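Local coordinates for Mgp-operon protein 3 (Mycoplasma pneumoniae M129, PDB 6TM0), which probably acts as a membrane-bound adhesin with which the bacterium attaches to host cells, at residues H549-A554 against T780-G785. Sequence-based numbering, arbitrary orientation.
Sequences HLVFAA and TGLKAG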
loop_
_atom_site.group_PDB
_atom_site.type_symbol
_atom_site.label_atom_id
_atom_site.label_comp_id
_atom_site.label_asym_id
_atom_site.label_seq_id
_atom_site.Cartn_x
_atom_site.Cartn_y
_atom_site.Cartn_z
ATOM N N HIS A 549 -19.748 -6.515 9.932
ATOM C CA HIS A 549 -19.080 -6.579 8.628
ATOM C C HIS A 549 -17.709 -5.933 8.687
ATOM O O HIS A 549 -17.504 -4.955 9.421
ATOM C CB HIS A 549 -19.919 -5.894 7.529
ATOM C CG HIS A 549 -21.133 -6.662 7.111
ATOM N ND1 HIS A 549 -22.265 -6.720 7.910
ATOM C CD2 HIS A 549 -21.360 -7.364 5.978
ATOM C CE1 HIS A 549 -23.131 -7.468 7.251
ATOM N NE2 HIS A 549 -22.636 -7.874 6.077
ATOM N N LEU A 550 -16.780 -6.463 7.880
ATOM C CA LEU A 550 -15.428 -5.931 7.820
ATOM C C LEU A 550 -15.263 -5.001 6.631
ATOM O O LEU A 550 -15.602 -5.368 5.504
ATOM C CB LEU A 550 -14.385 -7.060 7.778
ATOM C CG LEU A 550 -12.943 -6.586 7.926
ATOM C CD1 LEU A 550 -12.358 -7.014 9.239
ATOM C CD2 LEU A 550 -12.082 -7.026 6.750
ATOM N N VAL A 551 -14.734 -3.797 6.882
ATOM C CA VAL A 551 -14.431 -2.823 5.834
ATOM C C VAL A 551 -12.914 -2.695 5.713
ATOM O O VAL A 551 -12.191 -2.838 6.703
ATOM C CB VAL A 551 -15.162 -1.460 5.962
ATOM C CG1 VAL A 551 -16.656 -1.652 6.182
ATOM C CG2 VAL A 551 -14.565 -0.592 7.057
ATOM N N PHE A 552 -12.429 -2.462 4.506
ATOM C CA PHE A 552 -10.999 -2.289 4.273
ATOM C C PHE A 552 -10.761 -1.343 3.084
ATOM O O PHE A 552 -11.679 -1.022 2.327
ATOM C CB PHE A 552 -10.279 -3.657 4.095
ATOM C CG PHE A 552 -10.438 -4.266 2.722
ATOM C CD1 PHE A 552 -11.598 -4.949 2.375
ATOM C CD2 PHE A 552 -9.459 -4.086 1.748
ATOM C CE1 PHE A 552 -11.771 -5.456 1.086
ATOM C CE2 PHE A 552 -9.640 -4.580 0.454
ATOM C CZ PHE A 552 -10.791 -5.267 0.137
ATOM N N ALA A 553 -9.516 -0.901 2.962
ATOM C CA ALA A 553 -8.992 -0.033 1.925
ATOM C C ALA A 553 -7.490 -0.298 1.846
ATOM O O ALA A 553 -6.838 -0.552 2.880
ATOM C CB ALA A 553 -9.240 1.428 2.265
ATOM N N ALA A 554 -6.958 -0.263 0.603
ATOM C CA ALA A 554 -5.551 -0.443 0.267
ATOM C C ALA A 554 -5.304 0.107 -1.116
ATOM O O ALA A 554 -6.223 0.184 -1.930
ATOM C CB ALA A 554 -5.176 -1.925 0.288
ATOM N N THR A 780 -3.354 5.696 4.668
ATOM C CA THR A 780 -3.239 5.301 6.080
ATOM C C THR A 780 -4.467 5.637 6.920
ATOM O O THR A 780 -5.191 6.583 6.622
ATOM C CB THR A 780 -1.982 5.956 6.698
ATOM O OG1 THR A 780 -1.625 5.316 7.920
ATOM C CG2 THR A 780 -2.120 7.469 6.907
ATOM N N GLY A 781 -4.654 4.853 7.971
ATOM C CA GLY A 781 -5.649 5.043 9.007
ATOM C C GLY A 781 -7.101 4.867 8.674
ATOM O O GLY A 781 -7.918 5.688 9.089
ATOM N N LEU A 782 -7.457 3.764 8.021
ATOM C CA LEU A 782 -8.864 3.513 7.741
ATOM C C LEU A 782 -9.644 3.246 9.048
ATOM O O LEU A 782 -9.265 2.376 9.833
ATOM C CB LEU A 782 -9.071 2.382 6.725
ATOM C CG LEU A 782 -10.541 2.073 6.478
ATOM C CD1 LEU A 782 -11.009 2.584 5.155
ATOM C CD2 LEU A 782 -10.891 0.621 6.823
ATOM N N LYS A 783 -10.697 4.036 9.280
ATOM C CA LYS A 783 -11.554 3.913 10.441
ATOM C C LYS A 783 -12.981 4.093 10.043
ATOM O O LYS A 783 -13.334 5.098 9.418
ATOM C CB LYS A 783 -11.197 4.937 11.528
ATOM C CG LYS A 783 -10.694 4.299 12.821
ATOM C CD LYS A 783 -11.791 3.909 13.800
ATOM C CE LYS A 783 -11.267 3.022 14.900
ATOM N NZ LYS A 783 -10.302 3.722 15.795
ATOM N N ALA A 784 -13.811 3.114 10.421
ATOM C CA ALA A 784 -15.253 3.118 10.200
ATOM C C ALA A 784 -15.870 3.952 11.310
ATOM O O ALA A 784 -15.153 4.379 12.225
ATOM C CB ALA A 784 -15.785 1.698 10.264
ATOM N N GLY A 785 -17.176 4.179 11.237
ATOM C CA GLY A 785 -17.867 4.944 12.263
ATOM C C GLY A 785 -19.328 5.162 11.982
ATOM O O GLY A 785 -19.691 5.600 10.885
#
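Leu782 sets its methyl CD2 over one face of the peptide joining Val551 to Phe552, displaced toward the side that carries Val551 O and Phe552 CA. CD2 of Leu782 lies 3.7 Å from Val551 O and 3.9 Å from Phe552 CA. The Phe552 side chain leaves on the other side of this peptide, away from 780-785, and touches Val699 of strand 693-699. A chi1 of 177° turns CG of Leu782 away from its own N and carries the branched end to the backbone of the facing strand between Val551 and Ala553, both of which start their side chains toward 780-785. One methyl serves each neighbour: CD2 of Leu782 meets Val551 CG2 at 3.9 Å, and CD1 meets Ala553 CB at 3.6 Å. The Val551 and Leu782 side chains cross at about a right angle. CG2 of Val551 also approaches Ala784 CB, at 4.1 Å, and thus touches residues two apart on 780-785.

The two strands run nearly antiparallel, at 153°, but their axes come no closer than 7.6 Å and no hydrogen bond links them. They are therefore facing strands of two sheets rather than neighbours in one. Strand 549-563 is hydrogen-bonded to 538-546 and 693-699, whereas 779-786 pairs with 799-805, whose Ala801 and Leu803 also pack on Leu782. A polar link between the sheets lies nearby, where Ala784 N donates a hydrogen bond to Asp544 OD2. Such face-to-face packing of two sheets would be consistent with neighbouring blades of a beta-propeller, the clan of the adhesin family containing 549-554. Across 549-554 and 780-785 the chemistry is wholly apolar at the side chains: buried methyls set against one another and a peptide face, implying cohesion through van der Waals contact and exclusion of water rather than directional bonds.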